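Local coordinates for protein nicotinate phosphoribosyltransferase (Porphyromonas gingivalis, PDB 2IM5) that probably catalyses the ATP-dependent formation of nicotinate ribonucleotide from nicotinate and phosphoribosyl diphosphate, a step of NAD biosynthesis, at residues E68-E73 with S195-A200; P75-I80 with N238-D243; Y252-F257 with E280-K285. All blocks are in the same frame, centred on the assembly; numbering follows the deposited sequence.

Interaction 1: E68-E73 with S195-A200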
loop_
_atom_site.group_PDB
_atom_site.type_symbol
_atom_site.label_atom_id
_atom_site.label_comp_id
_atom_site.label_asym_id
_atom_site.label_seq_id
_atom_site.Cartn_x
_atom_site.Cartn_y
_atom_site.Cartn_z
ATOM N N GLU A 68 11.569 6.414 -19.573
ATOM C CA GLU A 68 12.423 5.312 -20.023
ATOM C C GLU A 68 12.564 4.269 -18.922
ATOM O O GLU A 68 12.626 3.069 -19.197
ATOM C CB GLU A 68 13.807 5.826 -20.415
ATOM C CG GLU A 68 13.829 6.596 -21.723
ATOM C CD GLU A 68 15.167 7.281 -21.983
ATOM O OE1 GLU A 68 16.225 6.622 -21.812
ATOM O OE2 GLU A 68 15.158 8.477 -22.364
ATOM N N PHE A 69 12.621 4.732 -17.675
ATOM C CA PHE A 69 12.723 3.827 -16.539
ATOM C C PHE A 69 11.461 2.956 -16.463
ATOM O O PHE A 69 11.540 1.739 -16.298
ATOM C CB PHE A 69 12.869 4.618 -15.240
ATOM C CG PHE A 69 12.800 3.772 -14.004
ATOM C CD1 PHE A 69 13.861 2.938 -13.651
ATOM C CD2 PHE A 69 11.663 3.793 -13.198
ATOM C CE1 PHE A 69 13.789 2.136 -12.509
ATOM C CE2 PHE A 69 11.580 3.002 -12.062
ATOM C CZ PHE A 69 12.649 2.166 -11.714
ATOM N N LEU A 70 10.297 3.586 -16.577
ATOM C CA LEU A 70 9.041 2.849 -16.514
ATOM C C LEU A 70 8.973 1.793 -17.613
ATOM O O LEU A 70 8.536 0.665 -17.381
ATOM C CB LEU A 70 7.844 3.799 -16.645
ATOM C CG LEU A 70 7.640 4.815 -15.515
ATOM C CD1 LEU A 70 6.429 5.672 -15.817
ATOM C CD2 LEU A 70 7.454 4.084 -14.184
ATOM N N GLN A 71 9.412 2.161 -18.812
ATOM C CA GLN A 71 9.382 1.234 -19.936
ATOM C C GLN A 71 10.314 0.053 -19.708
ATOM O O GLN A 71 9.996 -1.074 -20.070
ATOM C CB GLN A 71 9.767 1.960 -21.224
ATOM C CG GLN A 71 8.853 3.118 -21.551
ATOM C CD GLN A 71 9.364 3.962 -22.705
ATOM O OE1 GLN A 71 10.539 4.329 -22.746
ATOM N NE2 GLN A 71 8.480 4.288 -23.639
ATOM N N ARG A 72 11.456 0.305 -19.081
ATOM C CA ARG A 72 12.417 -0.764 -18.842
ATOM C C ARG A 72 12.189 -1.587 -17.586
ATOM O O ARG A 72 12.340 -2.804 -17.618
ATOM C CB ARG A 72 13.839 -0.192 -18.813
ATOM C CG ARG A 72 14.251 0.406 -20.143
ATOM C CD ARG A 72 15.620 1.052 -20.106
ATOM N NE ARG A 72 15.935 1.652 -21.401
ATOM C CZ ARG A 72 17.028 2.364 -21.659
ATOM N NH1 ARG A 72 17.933 2.581 -20.709
ATOM N NH2 ARG A 72 17.219 2.857 -22.875
ATOM N N GLU A 73 11.814 -0.931 -16.495
ATOM C CA GLU A 73 11.630 -1.617 -15.228
ATOM C C GLU A 73 10.221 -2.015 -14.826
ATOM O O GLU A 73 10.051 -2.866 -13.954
ATOM C CB GLU A 73 12.258 -0.785 -14.115
ATOM C CG GLU A 73 13.748 -0.590 -14.291
ATOM C CD GLU A 73 14.481 -1.909 -14.439
ATOM O OE1 GLU A 73 14.328 -2.775 -13.546
ATOM O OE2 GLU A 73 15.201 -2.083 -15.447
ATOM N N SER A 195 9.029 -0.028 -2.654
ATOM C CA SER A 195 7.723 0.280 -3.189
ATOM C C SER A 195 7.736 1.665 -3.828
ATOM O O SER A 195 6.945 1.945 -4.733
ATOM C CB SER A 195 6.687 0.213 -2.067
ATOM O OG SER A 195 5.390 0.459 -2.568
ATOM N N ASN A 196 8.643 2.522 -3.356
ATOM C CA ASN A 196 8.770 3.882 -3.877
ATOM C C ASN A 196 9.420 3.834 -5.258
ATOM O O ASN A 196 10.634 3.630 -5.380
ATOM C CB ASN A 196 9.624 4.727 -2.932
ATOM C CG ASN A 196 9.609 6.192 -3.296
ATOM O OD1 ASN A 196 9.833 6.563 -4.452
ATOM N ND2 ASN A 196 9.349 7.042 -2.307
ATOM N N VAL A 197 8.618 4.033 -6.298
ATOM C CA VAL A 197 9.119 3.964 -7.675
ATOM C C VAL A 197 10.236 4.963 -7.969
ATOM O O VAL A 197 11.208 4.630 -8.656
ATOM C CB VAL A 197 7.968 4.151 -8.685
ATOM C CG1 VAL A 197 8.468 3.911 -10.109
ATOM C CG2 VAL A 197 6.833 3.190 -8.343
ATOM N N HIS A 198 10.097 6.179 -7.444
ATOM C CA HIS A 198 11.101 7.217 -7.628
ATOM C C HIS A 198 12.467 6.822 -7.052
ATOM O O HIS A 198 13.504 6.969 -7.714
ATOM C CB HIS A 198 10.646 8.521 -6.971
ATOM C CG HIS A 198 11.755 9.502 -6.751
ATOM N ND1 HIS A 198 12.525 10.003 -7.781
ATOM C CD2 HIS A 198 12.229 10.069 -5.615
ATOM C CE1 HIS A 198 13.422 10.840 -7.289
ATOM N NE2 HIS A 198 13.264 10.897 -5.978
ATOM N N LEU A 199 12.469 6.330 -5.817
ATOM C CA LEU A 199 13.715 5.936 -5.187
ATOM C C LEU A 199 14.296 4.658 -5.792
ATOM O O LEU A 199 15.500 4.420 -5.711
ATOM C CB LEU A 199 13.513 5.793 -3.678
ATOM C CG LEU A 199 13.218 7.140 -2.996
ATOM C CD1 LEU A 199 13.052 6.950 -1.496
ATOM C CD2 LEU A 199 14.359 8.128 -3.292
ATOM N N ALA A 200 13.447 3.833 -6.398
ATOM C CA ALA A 200 13.920 2.608 -7.030
ATOM C C ALA A 200 14.677 3.050 -8.280
ATOM O O ALA A 200 15.711 2.488 -8.637
ATOM C CB ALA A 200 12.748 1.719 -7.411
#
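Phe-69 pushes the outer end of its ring into a shallow hollow between Val-197 and Ala-200. These two residues lie three apart, on the same side of helix 197-203. The ring is the main bump of the contact. Its CE2 meets Val-197 CG1 at 3.8 Å, and the methyl lies at the ring edge, near the plane. CE2 is also 3.8 Å from Val-197 O, so the ring corner rests against both side chain and backbone. The next atom round the rim, CZ, settles on Ala-200. It lies 4.1 Å from the Ala-200 carbonyl carbon and 4.3 Å from CB of the same residue. At Ala-200 the ring thus meets backbone as well as the methyl. With CG anti to the backbone N (chi1 172°), the Phe-69 ring reaches out towards helix 197-203.

A smaller bump fits the other way. Val-197 CG1 points into the notch between Phe-69 and Leu-70, and Leu-70 CD2 closes its second wall at 4.2 Å from CG1. Within helix 64-73, Glu-73 CB lies over one face of the Phe-69 ring, towards its rim. His-201, one residue past the hollow, stacks on the ring as well. Leu-70 also packs on Leu-85 of helix 79-87.

The hollow sits in the first turn of its helix. Asn-196 caps that turn: its OD1 accepts from Leu-199 N at 3.0 Å, with the donor above the carbonyl plane. Asn-196 ND2 in turn donates to Asp-9 OD1, which helps to fix the cap.

No hydrogen bond or salt bridge spans the two segments. The contact is apolar and mostly buried, so it holds by shape and by exclusion of water.

Interaction 2: P75-I80 with N238-D243; sequences PYLPPI and NVYDGD
Tyr-76 O lies at the edge of the Tyr-240 ring, near two of its carbons. It is 3.3 Å from CE1 and 3.6 Å from CD1. The oxygen sits in the ring plane, where it faces the slightly positive rim hydrogens. This is a weakly polar contact and not a conventional hydrogen bond.

Tyr-76 CB packs 3.9 Å from Tyr-240 CD1, clear of the ring plane. The Tyr-76 ring itself leads away from this point. Its chi1 of 34° is well off a staggered value. CB makes the closest side-chain contact, and the ring meets Tyr-240 CE1 only loosely, at neither face nor edge. CB also has Asp-243 OD2 beside it, at 4.2 Å, on the more exposed margin of the contact.

At the far end of the Tyr-240 ring, Leu-77 lays its CD2 methyl against OH, at 3.9 Å. The two side chains pass at a slant. The hydroxyl has its polar partner in helix 12-24, where it is hydrogen-bonded to Thr-16 O. That bond pins the end of the ring while Tyr-76 O supports its edge. Val-239 CG1 lies over one ring face, offset towards the rim, and Trp-236 meets the ring with planes at about 55°.

Tyr-240 is the last helical residue of helix 228-240. Asp-241 then takes positive phi, and Asp-243 N bonds back to Tyr-240 O at 2.9 Å. Residues 240-243 thus form a type I' beta turn, which leads on to strand 246-248 of the parallel sheet. The contact packs the linker between helices 64-73 and 79-87, in the N-terminal family region, on the C-terminal end of helix 228-240 in the TIM-barrel-related region.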
loop_
_atom_site.group_PDB
_atom_site.type_symbol
_atom_site.label_atom_id
_atom_site.label_comp_id
_atom_site.label_asym_id
_atom_site.label_seq_id
_atom_site.Cartn_x
_atom_site.Cartn_y
_atom_site.Cartn_z
ATOM N N PRO A 75 7.598 -3.108 -17.115
ATOM C CA PRO A 75 7.012 -3.558 -18.381
ATOM C C PRO A 75 5.573 -4.044 -18.297
ATOM O O PRO A 75 4.877 -4.058 -19.308
ATOM C CB PRO A 75 7.979 -4.650 -18.842
ATOM C CG PRO A 75 8.440 -5.238 -17.545
ATOM C CD PRO A 75 8.700 -4.005 -16.709
ATOM N N TYR A 76 5.123 -4.458 -17.112
ATOM C CA TYR A 76 3.737 -4.904 -16.987
ATOM C C TYR A 76 2.767 -3.722 -17.159
ATOM O O TYR A 76 1.556 -3.915 -17.274
ATOM C CB TYR A 76 3.507 -5.629 -15.654
ATOM C CG TYR A 76 4.326 -5.094 -14.513
ATOM C CD1 TYR A 76 3.920 -3.962 -13.811
ATOM C CD2 TYR A 76 5.539 -5.693 -14.166
ATOM C CE1 TYR A 76 4.708 -3.428 -12.786
ATOM C CE2 TYR A 76 6.337 -5.168 -13.143
ATOM C CZ TYR A 76 5.915 -4.037 -12.464
ATOM O OH TYR A 76 6.706 -3.495 -11.477
ATOM N N LEU A 77 3.297 -2.499 -17.167
ATOM C CA LEU A 77 2.462 -1.320 -17.408
ATOM C C LEU A 77 2.597 -1.123 -18.923
ATOM O O LEU A 77 3.683 -0.827 -19.429
ATOM C CB LEU A 77 2.988 -0.087 -16.674
ATOM C CG LEU A 77 2.971 -0.104 -15.146
ATOM C CD1 LEU A 77 3.588 1.200 -14.615
ATOM C CD2 LEU A 77 1.547 -0.273 -14.639
ATOM N N PRO A 78 1.495 -1.309 -19.667
ATOM C CA PRO A 78 1.483 -1.166 -21.124
ATOM C C PRO A 78 1.803 0.243 -21.609
ATOM O O PRO A 78 1.696 1.212 -20.857
ATOM C CB PRO A 78 0.054 -1.580 -21.509
ATOM C CG PRO A 78 -0.441 -2.360 -20.333
ATOM C CD PRO A 78 0.149 -1.622 -19.166
ATOM N N PRO A 79 2.187 0.372 -22.889
ATOM C CA PRO A 79 2.522 1.666 -23.483
ATOM C C PRO A 79 1.394 2.695 -23.349
ATOM O O PRO A 79 1.652 3.883 -23.155
ATOM C CB PRO A 79 2.816 1.306 -24.939
ATOM C CG PRO A 79 3.395 -0.067 -24.830
ATOM C CD PRO A 79 2.472 -0.726 -23.830
ATOM N N ILE A 80 0.149 2.243 -23.446
ATOM C CA ILE A 80 -0.978 3.154 -23.330
ATOM C C ILE A 80 -0.986 3.828 -21.959
ATOM O O ILE A 80 -1.314 5.007 -21.854
ATOM C CB ILE A 80 -2.348 2.432 -23.556
ATOM C CG1 ILE A 80 -3.500 3.448 -23.469
ATOM C CG2 ILE A 80 -2.571 1.352 -22.511
ATOM C CD1 ILE A 80 -3.466 4.516 -24.568
ATOM N N ASN A 238 -6.754 -10.690 -15.706
ATOM C CA ASN A 238 -7.083 -10.140 -17.020
ATOM C C ASN A 238 -6.145 -8.985 -17.332
ATOM O O ASN A 238 -5.689 -8.826 -18.462
ATOM C CB ASN A 238 -8.529 -9.640 -17.047
ATOM C CG ASN A 238 -8.873 -8.889 -18.336
ATOM O OD1 ASN A 238 -8.474 -7.734 -18.535
ATOM N ND2 ASN A 238 -9.610 -9.552 -19.221
ATOM N N VAL A 239 -5.843 -8.183 -16.320
ATOM C CA VAL A 239 -4.976 -7.040 -16.521
ATOM C C VAL A 239 -3.493 -7.391 -16.647
ATOM O O VAL A 239 -2.816 -6.903 -17.551
ATOM C CB VAL A 239 -5.147 -6.013 -15.366
ATOM C CG1 VAL A 239 -4.187 -4.837 -15.547
ATOM C CG2 VAL A 239 -6.597 -5.522 -15.312
ATOM N N TYR A 240 -2.993 -8.250 -15.765
ATOM C CA TYR A 240 -1.569 -8.557 -15.767
ATOM C C TYR A 240 -1.119 -9.929 -16.229
ATOM O O TYR A 240 0.068 -10.237 -16.178
ATOM C CB TYR A 240 -0.998 -8.235 -14.377
ATOM C CG TYR A 240 -1.049 -6.746 -14.091
ATOM C CD1 TYR A 240 -0.291 -5.853 -14.844
ATOM C CD2 TYR A 240 -1.906 -6.224 -13.121
ATOM C CE1 TYR A 240 -0.387 -4.484 -14.644
ATOM C CE2 TYR A 240 -2.005 -4.851 -12.916
ATOM C CZ TYR A 240 -1.241 -3.992 -13.684
ATOM O OH TYR A 240 -1.317 -2.637 -13.503
ATOM N N ASP A 241 -2.068 -10.741 -16.684
ATOM C CA ASP A 241 -1.787 -12.076 -17.210
ATOM C C ASP A 241 -0.838 -12.934 -16.392
ATOM O O ASP A 241 0.009 -13.616 -16.958
ATOM C CB ASP A 241 -1.218 -11.963 -18.625
ATOM C CG ASP A 241 -1.959 -10.948 -19.475
ATOM O OD1 ASP A 241 -3.204 -11.055 -19.588
ATOM O OD2 ASP A 241 -1.293 -10.046 -20.039
ATOM N N GLY A 242 -0.968 -12.910 -15.072
ATOM C CA GLY A 242 -0.083 -13.717 -14.255
ATOM C C GLY A 242 1.040 -12.956 -13.577
ATOM O O GLY A 242 1.638 -13.468 -12.637
ATOM N N ASP A 243 1.356 -11.753 -14.051
ATOM C CA ASP A 243 2.402 -10.956 -13.401
ATOM C C ASP A 243 1.819 -10.396 -12.102
ATOM O O ASP A 243 0.605 -10.411 -11.912
ATOM C CB ASP A 243 2.856 -9.796 -14.297
ATOM C CG ASP A 243 3.877 -10.226 -15.338
ATOM O OD1 ASP A 243 4.764 -11.039 -14.995
ATOM O OD2 ASP A 243 3.808 -9.747 -16.493
#

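Interaction 3: Y252-F257 with E280-K285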
loop_
_atom_site.group_PDB
_atom_site.type_symbol
_atom_site.label_atom_id
_atom_site.label_comp_id
_atom_site.label_asym_id
_atom_site.label_seq_id
_atom_site.Cartn_x
_atom_site.Cartn_y
_atom_site.Cartn_z
ATOM N N TYR A 252 -11.873 -9.238 3.667
ATOM C CA TYR A 252 -13.130 -9.602 4.307
ATOM C C TYR A 252 -12.881 -10.789 5.209
ATOM O O TYR A 252 -13.722 -11.677 5.313
ATOM C CB TYR A 252 -14.195 -9.949 3.256
ATOM C CG TYR A 252 -14.487 -8.796 2.330
ATOM C CD1 TYR A 252 -14.997 -7.594 2.823
ATOM C CD2 TYR A 252 -14.194 -8.882 0.974
ATOM C CE1 TYR A 252 -15.199 -6.506 1.990
ATOM C CE2 TYR A 252 -14.394 -7.800 0.127
ATOM C CZ TYR A 252 -14.894 -6.613 0.643
ATOM O OH TYR A 252 -15.077 -5.529 -0.180
ATOM N N THR A 253 -11.713 -10.791 5.851
ATOM C CA THR A 253 -11.328 -11.873 6.744
ATOM C C THR A 253 -10.662 -12.991 5.951
ATOM O O THR A 253 -11.154 -13.397 4.897
ATOM C CB THR A 253 -12.568 -12.417 7.491
ATOM O OG1 THR A 253 -12.691 -11.756 8.761
ATOM C CG2 THR A 253 -12.500 -13.894 7.644
ATOM N N THR A 254 -9.536 -13.479 6.459
ATOM C CA THR A 254 -8.806 -14.549 5.802
ATOM C C THR A 254 -9.573 -15.874 5.787
ATOM O O THR A 254 -9.410 -16.668 4.859
ATOM C CB THR A 254 -7.413 -14.753 6.454
ATOM O OG1 THR A 254 -6.582 -13.629 6.142
ATOM C CG2 THR A 254 -6.740 -16.012 5.918
ATOM N N ASP A 255 -10.414 -16.116 6.790
ATOM C CA ASP A 255 -11.194 -17.353 6.808
ATOM C C ASP A 255 -12.149 -17.390 5.614
ATOM O O ASP A 255 -12.344 -18.441 5.000
ATOM C CB ASP A 255 -11.994 -17.497 8.113
ATOM C CG ASP A 255 -11.103 -17.814 9.316
ATOM O OD1 ASP A 255 -9.949 -18.255 9.110
ATOM O OD2 ASP A 255 -11.560 -17.639 10.466
ATOM N N VAL A 256 -12.741 -16.239 5.291
ATOM C CA VAL A 256 -13.657 -16.157 4.165
ATOM C C VAL A 256 -12.859 -16.358 2.873
ATOM O O VAL A 256 -13.278 -17.084 1.977
ATOM C CB VAL A 256 -14.367 -14.790 4.124
ATOM C CG1 VAL A 256 -15.070 -14.609 2.786
ATOM C CG2 VAL A 256 -15.373 -14.697 5.270
ATOM N N PHE A 257 -11.694 -15.723 2.786
ATOM C CA PHE A 257 -10.852 -15.861 1.601
ATOM C C PHE A 257 -10.492 -17.325 1.350
ATOM O O PHE A 257 -10.728 -17.859 0.267
ATOM C CB PHE A 257 -9.555 -15.071 1.761
ATOM C CG PHE A 257 -8.641 -15.165 0.570
ATOM C CD1 PHE A 257 -8.703 -14.223 -0.446
ATOM C CD2 PHE A 257 -7.745 -16.228 0.443
ATOM C CE1 PHE A 257 -7.891 -14.335 -1.576
ATOM C CE2 PHE A 257 -6.931 -16.353 -0.676
ATOM C CZ PHE A 257 -7.004 -15.403 -1.690
ATOM N N GLU A 280 1.615 -16.507 12.862
ATOM C CA GLU A 280 1.651 -17.954 13.049
ATOM C C GLU A 280 0.301 -18.580 12.714
ATOM O O GLU A 280 0.231 -19.663 12.132
ATOM C CB GLU A 280 2.047 -18.287 14.489
ATOM C CG GLU A 280 2.014 -19.767 14.823
ATOM C CD GLU A 280 2.935 -20.124 15.988
ATOM O OE1 GLU A 280 3.090 -19.295 16.912
ATOM O OE2 GLU A 280 3.497 -21.243 15.981
ATOM N N ILE A 281 -0.776 -17.897 13.084
ATOM C CA ILE A 281 -2.113 -18.389 12.785
ATOM C C ILE A 281 -2.346 -18.322 11.273
ATOM O O ILE A 281 -2.933 -19.231 10.685
ATOM C CB ILE A 281 -3.181 -17.554 13.526
ATOM C CG1 ILE A 281 -3.122 -17.877 15.022
ATOM C CG2 ILE A 281 -4.571 -17.844 12.969
ATOM C CD1 ILE A 281 -4.018 -17.014 15.872
ATOM N N PHE A 282 -1.869 -17.251 10.646
ATOM C CA PHE A 282 -2.024 -17.085 9.206
ATOM C C PHE A 282 -1.286 -18.210 8.474
ATOM O O PHE A 282 -1.806 -18.789 7.518
ATOM C CB PHE A 282 -1.454 -15.738 8.758
ATOM C CG PHE A 282 -1.608 -15.480 7.288
ATOM C CD1 PHE A 282 -2.770 -14.891 6.788
ATOM C CD2 PHE A 282 -0.600 -15.846 6.398
ATOM C CE1 PHE A 282 -2.926 -14.667 5.417
ATOM C CE2 PHE A 282 -0.744 -15.631 5.032
ATOM C CZ PHE A 282 -1.910 -15.039 4.538
ATOM N N ILE A 283 -0.072 -18.518 8.925
ATOM C CA ILE A 283 0.720 -19.572 8.296
ATOM C C ILE A 283 -0.017 -20.913 8.311
ATOM O O ILE A 283 -0.028 -21.633 7.305
ATOM C CB ILE A 283 2.090 -19.716 8.992
ATOM C CG1 ILE A 283 2.899 -18.431 8.786
ATOM C CG2 ILE A 283 2.834 -20.920 8.440
ATOM C CD1 ILE A 283 4.162 -18.343 9.608
ATOM N N GLU A 284 -0.640 -21.243 9.439
ATOM C CA GLU A 284 -1.389 -22.499 9.558
ATOM C C GLU A 284 -2.544 -22.555 8.565
ATOM O O GLU A 284 -2.718 -23.551 7.865
ATOM C CB GLU A 284 -1.970 -22.674 10.966
ATOM C CG GLU A 284 -0.945 -22.798 12.074
ATOM C CD GLU A 284 0.129 -23.821 11.762
ATOM O OE1 GLU A 284 -0.216 -24.959 11.358
ATOM O OE2 GLU A 284 1.319 -23.480 11.926
ATOM N N LYS A 285 -3.344 -21.490 8.518
ATOM C CA LYS A 285 -4.486 -21.433 7.607
ATOM C C LYS A 285 -4.049 -21.608 6.159
ATOM O O LYS A 285 -4.641 -22.387 5.413
ATOM C CB LYS A 285 -5.223 -20.097 7.748
ATOM C CG LYS A 285 -5.904 -19.882 9.091
ATOM C CD LYS A 285 -6.524 -18.489 9.169
ATOM C CE LYS A 285 -7.297 -18.277 10.468
ATOM N NZ LYS A 285 -7.726 -16.840 10.612
#
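Lys-285 reaches from helix 279-292 to Asp-255 and Thr-254 at the start of helix 254-260. Its CB points towards that helix but makes no close contact there. CG continues the approach. CD is the first atom to touch: it packs 4.1 Å from Thr-254 CG2 and 3.4 Å from Asp-255 OD1. CE is 3.0 Å from Asp-255 OD1, as near as NZ, so the oxygen lies alongside the chain end and not straight beyond its tip. NZ ends the chain in a salt bridge to Asp-255 OD1, at 3.0 Å. The second oxygen, OD2, is farther from NZ, at 3.9 Å, so the ammonium group is held mainly by one oxygen. Beyond CG the lysine is fully extended, and it crosses Asp-255 at about a right angle.

Deeper in the contact, Thr-254 OG1 lies in plane at the edge of the Phe-282 ring, 3.9 Å from CE1. The hydroxyl is hydrogen-bonded to Asp-370 and Thr-249. Phe-282 also meets His-274, at the end of strand 271-274.

The contact therefore joins two helices of the parallel alpha/beta region. Helix 254-260 follows strand 246-248, helix 279-292 follows strand 271-274, and these two strands are neighbours in the sheet.

From the N terminus, helix 64-73 comes first and opens interaction 1. Residues 75-80 follow at once and open interaction 2. Interaction 1 closes at 195-200, just after strand 191-194. Interaction 2 stays open until 238-243, ahead of strand 246-248. The two loops therefore cross. Both join the N-terminal family region to the later TIM-barrel-related region, at two places with centres about 15 Å apart. Interaction 3 begins only after both have closed. It spans a short loop, 252-257 to 280-285, wholly within the later region. Its centre is about 33 Å from that of interaction 1, on the opposite side of the chain's centre, and about 29 Å from that of interaction 2.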